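Local coordinates for protein gamma-glutamyltranspeptidase (Ggt) (Helicobacter pylori 26695, PDB 5BPK) that probably cleaves the gamma-glutamyl bond of glutathione and related compounds, passing the gamma-glutamyl group to water or an acceptor, as an N-terminal nucleophile (Ntn) hydrolase, at residues B[85-90]-B[166-171]; B[102-107]-B[121-126]; B[117-122]-B[179-184]. All coordinates share one frame; numbering follows the deposited sequence. Where two conformers were deposited one is given.

Contact 1 of 3, residues B[85-90]-B[166-171]; sequences VFLVVG and AIQVLP. With EDO (1,2-ethanediol), chain P.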
loop_
_atom_site.group_PDB
_atom_site.type_symbol
_atom_site.label_atom_id
_atom_site.label_comp_id
_atom_site.label_asym_id
_atom_site.label_seq_id
_atom_site.Cartn_x
_atom_site.Cartn_y
_atom_site.Cartn_z
ATOM N N VAL B 85 -12.684 15.576 7.852
ATOM C CA VAL B 85 -11.895 15.043 6.742
ATOM C C VAL B 85 -11.460 16.179 5.827
ATOM O O VAL B 85 -12.291 16.997 5.388
ATOM C CB VAL B 85 -12.692 13.983 5.946
ATOM C CG1 VAL B 85 -11.921 13.511 4.707
ATOM C CG2 VAL B 85 -13.033 12.796 6.850
ATOM N N PHE B 86 -10.155 16.232 5.574
ATOM C CA PHE B 86 -9.545 17.194 4.657
ATOM C C PHE B 86 -8.905 16.475 3.460
ATOM O O PHE B 86 -9.148 16.849 2.311
ATOM C CB PHE B 86 -8.524 18.062 5.415
ATOM C CG PHE B 86 -7.785 19.051 4.549
ATOM C CD1 PHE B 86 -8.464 20.069 3.897
ATOM C CD2 PHE B 86 -6.400 18.990 4.417
ATOM C CE1 PHE B 86 -7.781 20.998 3.113
ATOM C CE2 PHE B 86 -5.709 19.903 3.632
ATOM C CZ PHE B 86 -6.403 20.913 2.976
ATOM N N LEU B 87 -8.076 15.464 3.732
ATOM C CA LEU B 87 -7.482 14.634 2.679
ATOM C C LEU B 87 -7.614 13.147 2.975
ATOM O O LEU B 87 -7.520 12.727 4.125
ATOM C CB LEU B 87 -5.992 14.951 2.505
ATOM C CG LEU B 87 -5.606 16.377 2.095
ATOM C CD1 LEU B 87 -4.094 16.612 2.254
ATOM C CD2 LEU B 87 -6.057 16.667 0.653
ATOM N N VAL B 88 -7.833 12.362 1.921
ATOM C CA VAL B 88 -7.756 10.905 1.965
ATOM C C VAL B 88 -6.728 10.520 0.908
ATOM O O VAL B 88 -6.887 10.836 -0.273
ATOM C CB VAL B 88 -9.123 10.246 1.685
ATOM C CG1 VAL B 88 -9.080 8.738 2.024
ATOM C CG2 VAL B 88 -10.226 10.960 2.467
ATOM N N VAL B 89 -5.646 9.880 1.331
ATOM C CA VAL B 89 -4.509 9.688 0.448
ATOM C C VAL B 89 -3.748 8.395 0.749
ATOM O O VAL B 89 -3.743 7.901 1.867
ATOM C CB VAL B 89 -3.584 10.923 0.511
ATOM C CG1 VAL B 89 -3.018 11.090 1.898
ATOM C CG2 VAL B 89 -2.495 10.872 -0.553
ATOM N N GLY B 90 -3.120 7.855 -0.283
ATOM C CA GLY B 90 -2.283 6.671 -0.169
ATOM C C GLY B 90 -1.735 6.311 -1.534
ATOM O O GLY B 90 -2.100 6.937 -2.540
ATOM N N ALA B 166 -6.518 10.046 -4.468
ATOM C CA ALA B 166 -6.675 10.950 -3.346
ATOM C C ALA B 166 -7.943 11.801 -3.454
ATOM O O ALA B 166 -8.430 12.087 -4.555
ATOM C CB ALA B 166 -5.441 11.827 -3.207
ATOM N N ILE B 167 -8.464 12.184 -2.292
ATOM C CA ILE B 167 -9.653 13.027 -2.177
ATOM C C ILE B 167 -9.354 14.187 -1.249
ATOM O O ILE B 167 -8.695 14.003 -0.217
ATOM C CB ILE B 167 -10.872 12.251 -1.615
ATOM C CG1 ILE B 167 -11.259 11.092 -2.525
ATOM C CG2 ILE B 167 -12.059 13.187 -1.401
ATOM C CD1 ILE B 167 -12.219 10.070 -1.871
ATOM N N GLN B 168 -9.788 15.383 -1.652
ATOM C CA GLN B 168 -9.807 16.537 -0.779
ATOM C C GLN B 168 -11.259 16.941 -0.542
ATOM O O GLN B 168 -12.069 16.991 -1.479
ATOM C CB GLN B 168 -9.005 17.698 -1.374
ATOM C CG GLN B 168 -8.937 18.938 -0.497
ATOM C CD GLN B 168 -8.192 20.085 -1.144
ATOM O OE1 GLN B 168 -8.464 20.447 -2.289
ATOM N NE2 GLN B 168 -7.268 20.679 -0.410
ATOM N N VAL B 169 -11.577 17.251 0.714
ATOM C CA VAL B 169 -12.934 17.637 1.091
ATOM C C VAL B 169 -12.894 19.049 1.671
ATOM O O VAL B 169 -12.095 19.345 2.573
ATOM C CB VAL B 169 -13.554 16.664 2.103
ATOM C CG1 VAL B 169 -14.984 17.056 2.415
ATOM C CG2 VAL B 169 -13.503 15.242 1.574
ATOM N N LEU B 170 -13.760 19.912 1.148
ATOM C CA LEU B 170 -13.845 21.303 1.605
ATOM C C LEU B 170 -15.284 21.655 1.950
ATOM O O LEU B 170 -16.228 21.166 1.308
ATOM C CB LEU B 170 -13.303 22.265 0.541
ATOM C CG LEU B 170 -11.877 21.998 0.047
ATOM C CD1 LEU B 170 -11.572 22.866 -1.165
ATOM C CD2 LEU B 170 -10.858 22.230 1.161
ATOM N N PRO B 171 -15.461 22.502 2.977
ATOM C CA PRO B 171 -16.802 22.876 3.398
ATOM C C PRO B 171 -17.464 23.848 2.433
ATOM O O PRO B 171 -16.782 24.639 1.773
ATOM C CB PRO B 171 -16.558 23.564 4.740
ATOM C CG PRO B 171 -15.210 24.177 4.595
ATOM C CD PRO B 171 -14.424 23.210 3.755
HETATM C C1 EDO P . -15.369 14.196 9.012
HETATM O O1 EDO P . -15.690 15.225 8.049
HETATM C C2 EDO P . -16.499 13.984 10.012
HETATM O O2 EDO P . -16.017 13.939 11.370
#
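F86 and V88 on strand 84-89 lie against V169 and I167 on strand 166-171, the middle pair of the four strands this chain gives to a sheet of the Ntn-hydrolase fold. Three backbone hydrogen bonds join them. V88 and I167 form a hydrogen-bonded pair: V88 N reaches I167 O at 2.8 Å, and I167 N returns to V88 O at 2.9 Å. The third bond, V169 N to F86 O, is 2.9 Å long, but its donor sits 35° out of the carbonyl plane. This less regular geometry falls at a classic beta bulge, where F86 and L87 both face V79 on the next strand.

V88 and I167 suit their places as beta-branched residues in extended chain. Their CB atoms stand 4.2 Å apart on one face of the sheet, where V88 also meets A13 and S15 of strand 13-19. V169 adds to that apolar patch by setting its CG2 against V85 CG1.

The opposite face receives the ring of F86, whose CG is anti to the backbone N (chi1 177°). The ring and the extended side chain of Q168 lie side by side, pointing the same way, with F86 CZ 3.5 Å from Q168 NE2 and the ring and amide planes 54° apart. Both side chains pack on V108 of helix 96-109, a setting that suits a broad hydrophobic ring. L87, the other residue of the bulge, lays CD2 against the aliphatic part of Q168, 3.7 Å from Q168 CB. The F86 ring also meets Y274 of the companion Ggt chain. At the ring's edge, near its plane, L170 CD2 stands 3.8 Å from F86 CE1.

Contact 2 of 3, residues B[102-107]-B[121-126]; sequences LQVISN and APRFHM. With EDO (1,2-ethanediol), chain R; EDO (1,2-ethanediol), chain V.
The side-chain amide of Q103 grips both backbone polar groups of F124. Its OE1 takes the N-H of F124 in a nearly straight bond (F124 N to Q103 OE1 2.8 Å, 167° at the hydrogen), with the donor in the carbonyl plane and on a lone pair. Q103 NE2 donates a hydrogen bond to F124 O at 2.7 Å, more bent at 132°, and this acceptor is tilted from the amide plane. Glutamine suits the task because one flat group carries an acceptor and a donor side by side, and its chain, extended beyond CG, carries them away from the helix. T99 O accepts a second hydrogen bond from NE2, while a water lies in hydrogen-bonding contact with OE1 and probably donates to it, so several bonds fix the rotation of the amide.

The F124 ring leans over the same amide. Its CG lies between the backbone N and the carbonyl carbon. One face of the ring lies over Q103 OE1, which stands 3.2 Å from F124 CD2 near the rim, and the amide and ring planes are 51° apart.

Q103 belongs to helix 96-109, which packs against the sheet of this Ntn-hydrolase and near whose start the inhibitor-binding P92, G93, G94 and I97 lie; the irregular chain after helix 115-120 runs past the helix here. R123 sends its long side chain past Q103, placing NH2 3.9 Å from V104 CG2, while its NH1 goes to M161 O. One turn beyond Q103, the amide of N107 sets ND2 3.6 Å from A121 CB. This ND2 donates to A118 O and also, with N107 ND2 at 2.9 Å, to a water that probably donates in turn to P122 O. Y306 of the companion chain donates to that same carbonyl.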
loop_
_atom_site.group_PDB
_atom_site.type_symbol
_atom_site.label_atom_id
_atom_site.label_comp_id
_atom_site.label_asym_id
_atom_site.label_seq_id
_atom_site.Cartn_x
_atom_site.Cartn_y
_atom_site.Cartn_z
ATOM N N LEU B 102 3.924 11.579 1.596
ATOM C CA LEU B 102 4.458 12.807 2.200
ATOM C C LEU B 102 4.389 13.990 1.233
ATOM O O LEU B 102 3.970 15.086 1.594
ATOM C CB LEU B 102 5.927 12.558 2.626
ATOM C CG LEU B 102 6.894 13.623 3.149
ATOM C CD1 LEU B 102 7.389 14.559 2.086
ATOM C CD2 LEU B 102 6.264 14.369 4.294
ATOM N N GLN B 103 4.806 13.753 -0.004
ATOM C CA GLN B 103 4.898 14.813 -0.988
ATOM C C GLN B 103 3.517 15.334 -1.379
ATOM O O GLN B 103 3.319 16.548 -1.478
ATOM C CB GLN B 103 5.734 14.353 -2.197
ATOM C CG GLN B 103 7.221 14.324 -1.864
ATOM C CD GLN B 103 8.080 13.659 -2.912
ATOM O OE1 GLN B 103 8.613 14.334 -3.814
ATOM N NE2 GLN B 103 8.220 12.327 -2.819
ATOM N N VAL B 104 2.555 14.432 -1.558
ATOM C CA VAL B 104 1.193 14.847 -1.910
ATOM C C VAL B 104 0.613 15.721 -0.800
ATOM O O VAL B 104 0.059 16.799 -1.056
ATOM C CB VAL B 104 0.275 13.643 -2.206
ATOM C CG1 VAL B 104 -1.180 14.092 -2.409
ATOM C CG2 VAL B 104 0.778 12.882 -3.429
ATOM N N ILE B 105 0.769 15.267 0.441
ATOM C CA ILE B 105 0.277 16.024 1.583
ATOM C C ILE B 105 0.932 17.411 1.694
ATOM O O ILE B 105 0.244 18.417 1.892
ATOM C CB ILE B 105 0.454 15.241 2.904
ATOM C CG1 ILE B 105 -0.426 13.990 2.889
ATOM C CG2 ILE B 105 0.117 16.141 4.102
ATOM C CD1 ILE B 105 -0.203 13.060 4.058
ATOM N N SER B 106 2.253 17.453 1.578
ATOM C CA SER B 106 3.004 18.703 1.624
ATOM C C SER B 106 2.597 19.624 0.483
ATOM O O SER B 106 2.471 20.830 0.674
ATOM C CB SER B 106 4.508 18.414 1.551
ATOM O OG SER B 106 5.283 19.597 1.418
ATOM N N ASN B 107 2.412 19.062 -0.712
ATOM C CA ASN B 107 2.032 19.884 -1.861
ATOM C C ASN B 107 0.724 20.639 -1.609
ATOM O O ASN B 107 0.580 21.798 -1.993
ATOM C CB ASN B 107 1.928 19.041 -3.126
ATOM C CG ASN B 107 3.289 18.616 -3.669
ATOM O OD1 ASN B 107 4.326 19.199 -3.320
ATOM N ND2 ASN B 107 3.289 17.592 -4.533
ATOM N N ALA B 121 2.344 16.427 -9.573
ATOM C CA ALA B 121 3.656 17.059 -9.353
ATOM C C ALA B 121 4.774 16.017 -9.286
ATOM O O ALA B 121 4.615 14.975 -8.628
ATOM C CB ALA B 121 3.649 17.890 -8.081
ATOM N N PRO B 122 5.898 16.285 -9.975
ATOM C CA PRO B 122 7.019 15.354 -9.912
ATOM C C PRO B 122 7.486 15.073 -8.484
ATOM O O PRO B 122 7.408 15.952 -7.627
ATOM C CB PRO B 122 8.110 16.080 -10.698
ATOM C CG PRO B 122 7.331 16.802 -11.764
ATOM C CD PRO B 122 6.112 17.314 -11.016
ATOM N N ARG B 123 7.963 13.849 -8.265
ATOM C CA ARG B 123 8.325 13.338 -6.946
ATOM C C ARG B 123 9.810 13.010 -6.885
ATOM O O ARG B 123 10.395 12.620 -7.896
ATOM C CB ARG B 123 7.529 12.066 -6.651
ATOM C CG ARG B 123 6.070 12.343 -6.379
ATOM C CD ARG B 123 5.199 11.056 -6.457
ATOM N NE ARG B 123 3.795 11.461 -6.518
ATOM C CZ ARG B 123 2.779 10.712 -6.908
ATOM N NH1 ARG B 123 2.954 9.463 -7.314
ATOM N NH2 ARG B 123 1.565 11.243 -6.916
ATOM N N PHE B 124 10.406 13.180 -5.702
ATOM C CA PHE B 124 11.780 12.733 -5.434
ATOM C C PHE B 124 11.741 11.720 -4.300
ATOM O O PHE B 124 10.712 11.532 -3.662
ATOM C CB PHE B 124 12.729 13.900 -5.096
ATOM C CG PHE B 124 12.348 14.658 -3.859
ATOM C CD1 PHE B 124 12.832 14.285 -2.607
ATOM C CD2 PHE B 124 11.476 15.727 -3.943
ATOM C CE1 PHE B 124 12.455 14.984 -1.468
ATOM C CE2 PHE B 124 11.082 16.414 -2.815
ATOM C CZ PHE B 124 11.567 16.045 -1.568
ATOM N N HIS B 125 12.862 11.055 -4.061
ATOM C CA HIS B 125 12.906 9.986 -3.074
ATOM C C HIS B 125 14.324 9.763 -2.573
ATOM O O HIS B 125 15.267 9.715 -3.356
ATOM C CB HIS B 125 12.329 8.715 -3.716
ATOM C CG HIS B 125 12.432 7.483 -2.877
ATOM N ND1 HIS B 125 11.632 7.254 -1.779
ATOM C CD2 HIS B 125 13.226 6.389 -3.001
ATOM C CE1 HIS B 125 11.937 6.080 -1.255
ATOM N NE2 HIS B 125 12.893 5.528 -1.983
ATOM N N MET B 126 14.439 9.618 -1.259
ATOM C CA MET B 126 15.666 9.218 -0.585
ATOM C C MET B 126 15.292 8.156 0.444
ATOM O O MET B 126 14.427 8.391 1.274
ATOM C CB MET B 126 16.306 10.447 0.076
ATOM C CG MET B 126 17.329 10.186 1.175
ATOM S SD MET B 126 18.781 9.254 0.692
ATOM C CE MET B 126 19.680 10.477 -0.290
HETATM C C1 EDO R . 11.039 16.255 -8.181
HETATM O O1 EDO R . 11.820 17.075 -7.300
HETATM C C2 EDO R . 11.953 15.294 -8.950
HETATM O O2 EDO R . 11.231 14.393 -9.820
HETATM C C1 EDO V . 8.585 18.985 0.588
HETATM O O1 EDO V . 7.361 18.821 -0.145
HETATM C C2 EDO V . 9.790 19.144 -0.331
HETATM O O2 EDO V . 9.716 20.413 -0.975
HETATM O O HOH W 1 8.039 16.878 -4.502
HETATM O O HOH W 2 5.466 15.920 -5.537
#

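Contact 3 of 3, residues B[117-122]-B[179-184]; sequences EAVSAP and YGSTDP. With EDO (1,2-ethanediol), chain S; EDO (1,2-ethanediol), chain H.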
loop_
_atom_site.group_PDB
_atom_site.type_symbol
_atom_site.label_atom_id
_atom_site.label_comp_id
_atom_site.label_asym_id
_atom_site.label_seq_id
_atom_site.Cartn_x
_atom_site.Cartn_y
_atom_site.Cartn_z
ATOM N N GLU B 117 -3.072 18.787 -8.918
ATOM C CA GLU B 117 -1.716 19.324 -8.969
ATOM C C GLU B 117 -0.795 18.596 -7.977
ATOM O O GLU B 117 0.342 18.208 -8.318
ATOM C CB GLU B 117 -1.730 20.816 -8.670
ATOM C CG GLU B 117 -2.409 21.658 -9.750
ATOM C CD GLU B 117 -2.685 23.094 -9.306
ATOM O OE1 GLU B 117 -2.954 23.341 -8.108
ATOM O OE2 GLU B 117 -2.631 23.984 -10.170
ATOM N N ALA B 118 -1.287 18.405 -6.756
ATOM C CA ALA B 118 -0.503 17.747 -5.713
ATOM C C ALA B 118 -0.099 16.328 -6.113
ATOM O O ALA B 118 1.005 15.877 -5.779
ATOM C CB ALA B 118 -1.265 17.731 -4.390
ATOM N N VAL B 119 -1.002 15.618 -6.794
ATOM C CA VAL B 119 -0.723 14.255 -7.269
ATOM C C VAL B 119 0.186 14.207 -8.522
ATOM O O VAL B 119 1.114 13.393 -8.591
ATOM C CB VAL B 119 -2.033 13.476 -7.520
ATOM C CG1 VAL B 119 -1.774 12.140 -8.233
ATOM C CG2 VAL B 119 -2.785 13.250 -6.194
ATOM N N SER B 120 -0.083 15.061 -9.506
ATOM C CA SER B 120 0.703 15.055 -10.744
ATOM C C SER B 120 2.136 15.553 -10.554
ATOM O O SER B 120 3.033 15.146 -11.293
ATOM C CB SER B 120 0.017 15.896 -11.815
ATOM O OG SER B 120 -1.182 15.278 -12.243
ATOM N N ALA B 121 2.344 16.427 -9.573
ATOM C CA ALA B 121 3.656 17.059 -9.353
ATOM C C ALA B 121 4.774 16.017 -9.286
ATOM O O ALA B 121 4.615 14.975 -8.628
ATOM C CB ALA B 121 3.649 17.890 -8.081
ATOM N N PRO B 122 5.898 16.285 -9.975
ATOM C CA PRO B 122 7.019 15.354 -9.912
ATOM C C PRO B 122 7.486 15.073 -8.484
ATOM O O PRO B 122 7.408 15.952 -7.627
ATOM C CB PRO B 122 8.110 16.080 -10.698
ATOM C CG PRO B 122 7.331 16.802 -11.764
ATOM C CD PRO B 122 6.112 17.314 -11.016
ATOM N N TYR B 179 -13.262 16.822 -3.986
ATOM C CA TYR B 179 -12.359 16.892 -5.129
ATOM C C TYR B 179 -11.472 15.660 -5.125
ATOM O O TYR B 179 -10.949 15.269 -4.085
ATOM C CB TYR B 179 -11.489 18.148 -5.071
ATOM C CG TYR B 179 -12.258 19.424 -5.272
ATOM C CD1 TYR B 179 -12.843 19.709 -6.501
ATOM C CD2 TYR B 179 -12.393 20.348 -4.250
ATOM C CE1 TYR B 179 -13.551 20.878 -6.703
ATOM C CE2 TYR B 179 -13.104 21.529 -4.445
ATOM C CZ TYR B 179 -13.675 21.784 -5.671
ATOM O OH TYR B 179 -14.384 22.957 -5.858
ATOM N N GLY B 180 -11.317 15.040 -6.289
ATOM C CA GLY B 180 -10.530 13.830 -6.402
ATOM C C GLY B 180 -9.479 13.873 -7.483
ATOM O O GLY B 180 -9.584 14.617 -8.451
ATOM N N SER B 181 -8.456 13.049 -7.308
ATOM C CA SER B 181 -7.474 12.848 -8.343
ATOM C C SER B 181 -6.996 11.408 -8.366
ATOM O O SER B 181 -6.678 10.817 -7.321
ATOM C CB SER B 181 -6.285 13.798 -8.180
ATOM O OG SER B 181 -5.425 13.726 -9.317
ATOM N N THR B 182 -6.964 10.863 -9.575
ATOM C CA THR B 182 -6.184 9.686 -9.886
ATOM C C THR B 182 -4.757 10.154 -10.210
ATOM O O THR B 182 -4.443 11.348 -10.149
ATOM C CB THR B 182 -6.793 8.905 -11.053
ATOM O OG1 THR B 182 -6.905 9.759 -12.187
ATOM C CG2 THR B 182 -8.180 8.379 -10.683
ATOM N N ASP B 183 -3.884 9.215 -10.534
ATOM C CA ASP B 183 -2.488 9.538 -10.772
ATOM C C ASP B 183 -2.154 9.324 -12.249
ATOM O O ASP B 183 -2.395 8.237 -12.775
ATOM C CB ASP B 183 -1.608 8.638 -9.893
ATOM C CG ASP B 183 -0.188 9.167 -9.718
ATOM O OD1 ASP B 183 0.413 9.693 -10.695
ATOM O OD2 ASP B 183 0.335 9.056 -8.580
ATOM N N PRO B 184 -1.587 10.350 -12.919
ATOM C CA PRO B 184 -1.196 10.141 -14.317
ATOM C C PRO B 184 -0.213 8.973 -14.514
ATOM O O PRO B 184 -0.130 8.416 -15.607
ATOM C CB PRO B 184 -0.542 11.478 -14.711
ATOM C CG PRO B 184 -0.323 12.223 -13.466
ATOM C CD PRO B 184 -1.365 11.746 -12.498
HETATM C C1 EDO S . -6.867 14.557 -12.715
HETATM O O1 EDO S . -5.670 14.073 -12.067
HETATM C C2 EDO S . -8.086 14.179 -11.883
HETATM O O2 EDO S . -8.165 12.763 -11.700
HETATM C C1 EDO H . -1.211 16.595 -16.781
HETATM O O1 EDO H . -1.446 15.581 -17.780
HETATM C C2 EDO H . -1.436 16.027 -15.372
HETATM O O2 EDO H . -2.760 16.319 -14.863
#
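V119 and D183 bring their CA atoms within 6.1 Å, and the CA atoms of S120 and P184 follow at 6.4 Å, where the end of helix 115-120 passes the chain leaving strand 176-181. A121 N still bonds to E117 O, but A121 is the first residue to depart from helical torsions. On the other side, the strand stops at S181 and T182 to P184 bend along the helix end.

V119 carries the contact. Its CG1, anti to the backbone N (chi1 171°), comes within 3.4 Å of T182 O and 3.7 Å of D183 CG, while its CB lies 3.8 Å from S181 OG. A compact branched residue fits, since it fills the bend with methyl groups and needs no polar partner. Within the bend, S181 OG donates to T182 O over 2.7 Å, in the carbonyl plane and on a lone pair, and accepts from an ethanediol probably left by the crystallisation liquor. D183, buried, turns its carboxylate to V164 N and to R123 and R185; the two arginines would probably favour its ionised form. P184 CG lies loosely by S120 CB, 4.0 Å away.

Y179 and G180 pair antiparallel with a strand of the companion chain, so the helix end packs on the strand through which the sheet continues into that chain, within the layered alpha-beta architecture of an Ntn-hydrolase.

Among the contacting segments, 85-90 comes first from the N terminus and pairs with 166-171 in contact 1, closing a loop of 75 intervening residues. Contact 2 is nested inside that loop: helix 96-109 leads through helix 115-120 to the irregular 121-126, a short return of 13 residues. Contact 3 starts at the far end of contact 2, with A121 and P122 in common, and closes a loop of 56 residues at 179-184, so it crosses contact 1. V89 packs on V104 and I105, joining sheet to helix between contacts 1 and 2. Q168 and A166 bond to Y179 and S181, making contacts 1 and 3 neighbours in one sheet, while V104 also meets A118 and V119, joining the two helices.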